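Local coordinates for putative lipoprotein (Bacteroides fragilis, PDB 3QNK) that probably binds glycans at the outer membrane as a SusD-like lipoprotein, serving uptake by a partner transporter, at residues B[119-133]-B[144-156]. Residues are numbered along the deposited sequence; the frame is centred on the assembly and turned at random.
Sequences YFEMVKRYGGVILLD and IPRSSEKECYDFI. With PO4 (phosphate ion), chain F.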
# COMPACT_ATOMS: atom_id res chain seq x y z
N TYR B 119 14.62 -7.21 -6.14
CA TYR B 119 14.21 -8.06 -7.26
C TYR B 119 14.16 -9.53 -6.84
O TYR B 119 13.26 -10.25 -7.28
CB TYR B 119 15.13 -7.89 -8.46
CG TYR B 119 14.62 -6.88 -9.48
CD1 TYR B 119 13.46 -7.12 -10.20
CD2 TYR B 119 15.35 -5.73 -9.76
CE1 TYR B 119 12.99 -6.20 -11.14
CE2 TYR B 119 14.90 -4.81 -10.71
CZ TYR B 119 13.71 -5.04 -11.38
OH TYR B 119 13.28 -4.13 -12.30
N PHE B 120 15.09 -9.97 -5.96
CA PHE B 120 15.10 -11.36 -5.48
C PHE B 120 13.83 -11.67 -4.71
O PHE B 120 13.31 -12.75 -4.89
CB PHE B 120 16.33 -11.67 -4.63
CG PHE B 120 16.49 -13.11 -4.20
CD1 PHE B 120 16.32 -14.15 -5.12
CD2 PHE B 120 16.88 -13.43 -2.90
CE1 PHE B 120 16.49 -15.49 -4.72
CE2 PHE B 120 17.07 -14.77 -2.52
CZ PHE B 120 16.88 -15.78 -3.42
N GLU B 121 13.28 -10.72 -3.92
CA GLU B 121 12.01 -10.92 -3.20
C GLU B 121 10.85 -11.17 -4.16
O GLU B 121 9.95 -11.96 -3.85
CB GLU B 121 11.65 -9.74 -2.30
CG GLU B 121 12.00 -9.98 -0.85
CD GLU B 121 11.54 -11.27 -0.20
OE1 GLU B 121 10.32 -11.55 -0.27
OE2 GLU B 121 12.38 -11.99 0.39
N MSE B 122 10.89 -10.53 -5.33
CA MSE B 122 9.87 -10.71 -6.35
C MSE B 122 10.08 -12.01 -7.10
O MSE B 122 9.14 -12.79 -7.23
CB MSE B 122 9.88 -9.52 -7.32
CG MSE B 122 9.39 -8.23 -6.67
SE MSE B 122 9.07 -6.87 -7.98
CE MSE B 122 10.75 -6.19 -8.10
N VAL B 123 11.30 -12.25 -7.59
CA VAL B 123 11.65 -13.43 -8.38
C VAL B 123 11.40 -14.72 -7.61
O VAL B 123 10.81 -15.64 -8.18
CB VAL B 123 13.09 -13.36 -8.96
CG1 VAL B 123 13.48 -14.64 -9.68
CG2 VAL B 123 13.20 -12.18 -9.91
N LYS B 124 11.78 -14.78 -6.30
CA LYS B 124 11.57 -16.00 -5.49
C LYS B 124 10.05 -16.35 -5.36
O LYS B 124 9.71 -17.49 -5.09
CB LYS B 124 12.27 -15.93 -4.11
CG LYS B 124 11.76 -14.86 -3.16
CD LYS B 124 12.31 -15.05 -1.73
CE LYS B 124 13.66 -14.43 -1.45
NZ LYS B 124 14.37 -15.15 -0.34
N ARG B 125 9.15 -15.40 -5.65
CA ARG B 125 7.71 -15.54 -5.54
C ARG B 125 7.04 -15.80 -6.87
O ARG B 125 6.45 -16.86 -7.06
CB ARG B 125 7.09 -14.28 -4.89
CG ARG B 125 7.37 -14.12 -3.41
CD ARG B 125 6.82 -12.81 -2.93
NE ARG B 125 6.13 -12.89 -1.64
CZ ARG B 125 6.72 -12.72 -0.47
NH1 ARG B 125 8.03 -12.51 -0.41
NH2 ARG B 125 6.03 -12.78 0.66
N TYR B 126 7.13 -14.82 -7.80
CA TYR B 126 6.47 -14.86 -9.11
C TYR B 126 7.28 -15.55 -10.23
O TYR B 126 6.68 -15.91 -11.25
CB TYR B 126 6.13 -13.42 -9.55
CG TYR B 126 5.43 -12.58 -8.50
CD1 TYR B 126 4.05 -12.66 -8.32
CD2 TYR B 126 6.14 -11.69 -7.70
CE1 TYR B 126 3.40 -11.90 -7.35
CE2 TYR B 126 5.50 -10.91 -6.74
CZ TYR B 126 4.13 -11.02 -6.56
OH TYR B 126 3.49 -10.24 -5.63
N GLY B 127 8.59 -15.69 -10.06
CA GLY B 127 9.48 -16.26 -11.07
C GLY B 127 9.96 -15.13 -11.92
O GLY B 127 10.47 -14.14 -11.39
N GLY B 128 9.74 -15.21 -13.23
CA GLY B 128 10.10 -14.10 -14.09
C GLY B 128 9.26 -12.86 -13.80
O GLY B 128 8.06 -12.97 -13.52
N VAL B 129 9.88 -11.69 -13.79
CA VAL B 129 9.20 -10.40 -13.54
C VAL B 129 9.59 -9.38 -14.66
O VAL B 129 10.38 -9.71 -15.55
CB VAL B 129 9.54 -9.82 -12.12
CG1 VAL B 129 9.07 -10.74 -11.01
CG2 VAL B 129 11.03 -9.50 -11.98
N ILE B 130 9.06 -8.15 -14.59
CA ILE B 130 9.43 -7.08 -15.52
C ILE B 130 10.76 -6.51 -15.05
O ILE B 130 10.84 -5.97 -13.94
CB ILE B 130 8.34 -5.97 -15.63
CG1 ILE B 130 7.00 -6.53 -16.14
CG2 ILE B 130 8.87 -4.82 -16.50
CD1 ILE B 130 5.88 -5.73 -15.77
N LEU B 131 11.81 -6.64 -15.88
CA LEU B 131 13.12 -6.11 -15.50
C LEU B 131 13.23 -4.65 -15.93
O LEU B 131 13.09 -4.34 -17.11
CB LEU B 131 14.28 -6.95 -16.06
CG LEU B 131 14.39 -8.37 -15.52
CD1 LEU B 131 15.45 -9.15 -16.28
CD2 LEU B 131 14.67 -8.38 -14.04
N LEU B 132 13.41 -3.76 -14.95
CA LEU B 132 13.55 -2.32 -15.15
C LEU B 132 14.87 -1.83 -14.55
O LEU B 132 15.14 -2.06 -13.37
CB LEU B 132 12.37 -1.56 -14.52
CG LEU B 132 10.99 -1.88 -15.05
CD1 LEU B 132 9.97 -1.09 -14.32
CD2 LEU B 132 10.87 -1.56 -16.51
N ASP B 133 15.68 -1.17 -15.37
CA ASP B 133 16.98 -0.63 -14.98
C ASP B 133 16.96 0.90 -15.03
O ASP B 133 17.96 1.56 -14.72
CB ASP B 133 18.10 -1.18 -15.90
CG ASP B 133 17.94 -0.88 -17.40
OD1 ASP B 133 16.82 -0.48 -17.82
OD2 ASP B 133 18.90 -1.10 -18.16
N ILE B 144 5.41 -3.75 -21.18
CA ILE B 144 6.65 -4.49 -21.07
C ILE B 144 6.32 -5.89 -20.54
O ILE B 144 5.72 -6.01 -19.47
CB ILE B 144 7.69 -3.77 -20.16
CG1 ILE B 144 7.92 -2.33 -20.60
CG2 ILE B 144 9.00 -4.55 -20.12
CD1 ILE B 144 8.27 -1.42 -19.51
N PRO B 145 6.71 -6.96 -21.29
CA PRO B 145 6.43 -8.31 -20.81
C PRO B 145 7.38 -8.71 -19.69
O PRO B 145 8.43 -8.11 -19.49
CB PRO B 145 6.68 -9.17 -22.05
CG PRO B 145 7.66 -8.43 -22.84
CD PRO B 145 7.41 -6.98 -22.60
N ARG B 146 7.02 -9.77 -18.99
CA ARG B 146 7.88 -10.36 -17.98
C ARG B 146 9.07 -11.01 -18.67
O ARG B 146 8.94 -11.56 -19.75
CB ARG B 146 7.10 -11.42 -17.19
CG ARG B 146 5.96 -10.88 -16.36
CD ARG B 146 5.05 -12.00 -15.92
NE ARG B 146 5.73 -12.92 -15.00
CZ ARG B 146 5.27 -14.12 -14.68
NH1 ARG B 146 4.13 -14.56 -15.17
NH2 ARG B 146 5.96 -14.89 -13.85
N SER B 147 10.25 -10.90 -18.08
CA SER B 147 11.43 -11.58 -18.61
C SER B 147 11.38 -13.01 -18.08
O SER B 147 10.54 -13.34 -17.22
CB SER B 147 12.70 -10.87 -18.18
OG SER B 147 12.67 -9.51 -18.59
N SER B 148 12.25 -13.89 -18.62
CA SER B 148 12.31 -15.27 -18.14
C SER B 148 12.91 -15.27 -16.74
O SER B 148 13.66 -14.35 -16.39
CB SER B 148 13.14 -16.12 -19.09
OG SER B 148 14.48 -15.66 -19.21
N GLU B 149 12.61 -16.30 -15.96
CA GLU B 149 13.18 -16.44 -14.63
C GLU B 149 14.73 -16.43 -14.72
O GLU B 149 15.37 -15.77 -13.90
CB GLU B 149 12.66 -17.72 -13.93
CG GLU B 149 12.82 -17.70 -12.42
CD GLU B 149 12.18 -18.78 -11.58
OE1 GLU B 149 11.89 -19.86 -12.13
OE2 GLU B 149 12.02 -18.58 -10.35
N LYS B 150 15.32 -17.08 -15.76
CA LYS B 150 16.77 -17.15 -15.96
C LYS B 150 17.36 -15.76 -16.12
O LYS B 150 18.35 -15.46 -15.44
CB LYS B 150 17.16 -18.05 -17.16
CG LYS B 150 18.55 -18.70 -17.01
CD LYS B 150 18.56 -19.88 -15.99
CE LYS B 150 19.92 -20.50 -15.70
NZ LYS B 150 19.84 -21.55 -14.64
N GLU B 151 16.72 -14.91 -16.96
CA GLU B 151 17.11 -13.52 -17.20
C GLU B 151 17.08 -12.69 -15.91
O GLU B 151 17.96 -11.86 -15.67
CB GLU B 151 16.15 -12.90 -18.19
CG GLU B 151 16.68 -12.65 -19.57
CD GLU B 151 15.82 -11.64 -20.31
OE1 GLU B 151 14.64 -11.95 -20.62
OE2 GLU B 151 16.31 -10.50 -20.50
N CYS B 152 16.04 -12.90 -15.10
CA CYS B 152 15.84 -12.21 -13.83
C CYS B 152 16.95 -12.61 -12.84
O CYS B 152 17.57 -11.73 -12.25
CB CYS B 152 14.45 -12.49 -13.29
SG CYS B 152 13.11 -11.82 -14.33
N TYR B 153 17.28 -13.93 -12.77
CA TYR B 153 18.37 -14.39 -11.91
C TYR B 153 19.71 -13.81 -12.40
O TYR B 153 20.53 -13.42 -11.57
CB TYR B 153 18.42 -15.92 -11.82
CG TYR B 153 17.47 -16.47 -10.78
CD1 TYR B 153 17.68 -16.26 -9.42
CD2 TYR B 153 16.35 -17.21 -11.15
CE1 TYR B 153 16.80 -16.76 -8.46
CE2 TYR B 153 15.48 -17.73 -10.20
CZ TYR B 153 15.70 -17.50 -8.86
OH TYR B 153 14.78 -17.98 -7.96
N ASP B 154 19.88 -13.67 -13.74
CA ASP B 154 21.07 -13.04 -14.35
C ASP B 154 21.16 -11.57 -13.93
O ASP B 154 22.24 -11.13 -13.54
CB ASP B 154 21.04 -13.14 -15.88
CG ASP B 154 21.29 -14.51 -16.47
OD1 ASP B 154 21.79 -15.39 -15.73
OD2 ASP B 154 21.09 -14.67 -17.69
N PHE B 155 20.03 -10.83 -13.97
CA PHE B 155 19.96 -9.41 -13.57
C PHE B 155 20.39 -9.25 -12.11
O PHE B 155 21.29 -8.47 -11.85
CB PHE B 155 18.54 -8.84 -13.79
CG PHE B 155 18.40 -7.35 -13.64
CD1 PHE B 155 18.27 -6.77 -12.39
CD2 PHE B 155 18.36 -6.53 -14.75
CE1 PHE B 155 18.14 -5.39 -12.24
CE2 PHE B 155 18.19 -5.15 -14.61
CZ PHE B 155 18.10 -4.60 -13.36
N ILE B 156 19.78 -10.03 -11.19
CA ILE B 156 20.07 -10.02 -9.74
C ILE B 156 21.56 -10.28 -9.52
O ILE B 156 22.22 -9.53 -8.80
CB ILE B 156 19.18 -11.02 -8.95
CG1 ILE B 156 17.68 -10.65 -9.04
CG2 ILE B 156 19.63 -11.11 -7.49
CD1 ILE B 156 16.76 -11.82 -8.76
P PO4 F . 8.77 -9.84 3.06
O1 PO4 F . 8.09 -11.17 2.45
O2 PO4 F . 7.94 -8.50 2.65
O3 PO4 F . 9.14 -10.07 4.63
O4 PO4 F . 10.20 -9.66 2.42
O HOH W 1 10.88 -7.39 -18.60
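Val-123 is the knob between two antiparallel helices, set among Glu-149, Cys-152, Tyr-153 and Ile-156. With CG1 anti to the backbone N (chi1 175°), that methyl lies over one face of the Tyr-153 ring, a CH-pi contact with Val-123 CG1 3.9 Å from the centroid. CG2 meets Cys-152 CB and points at Ile-156 CD1. Tyr-119 and Phe-155 bring their rings together obliquely, planes at 64°, while Leu-131 CD2 packs against both. Val-191 of helix 181-194 packs against Tyr-153 and Ile-156.

The chain leaves the first helix at Gly-127, with positive phi, and Gly-128 CA comes within 3.9 Å of Glu-149 CA. The N-H of Val-129 makes a nearly straight hydrogen bond to Cys-152 SG (N to SG 3.3 Å). A bend in Arg-146 (chi3 65°) turns its guanidinium edge onto Gly-128 O: NE sits 2.8 Å from that oxygen, above the carbonyl plane, and NH2 in the plane on a lone pair. Lys-512 O and Asn-514 OD1 accept from NH1 and NH2 of the same guanidinium, tying in the C-terminal tail. Ser-147 N donates to Val-129 O.

The solvent side is looser: exposed Asp-133 only brings CB to the Phe-155 ring edge, 4.2 Å from CE2, and a water joins Leu-131 N, Pro-145 O and Ser-147 OG. Ile-130 and Ile-144, both partly exposed, touch locally, CG2 to CG2 at 3.6 Å.

The chemistry is consistent with a TPR-like SusD helical hairpin: apolar packing joins the helices, while loop backbone groups after the first and before the second are met by a thiol, an arginine, a backbone N-H and a water.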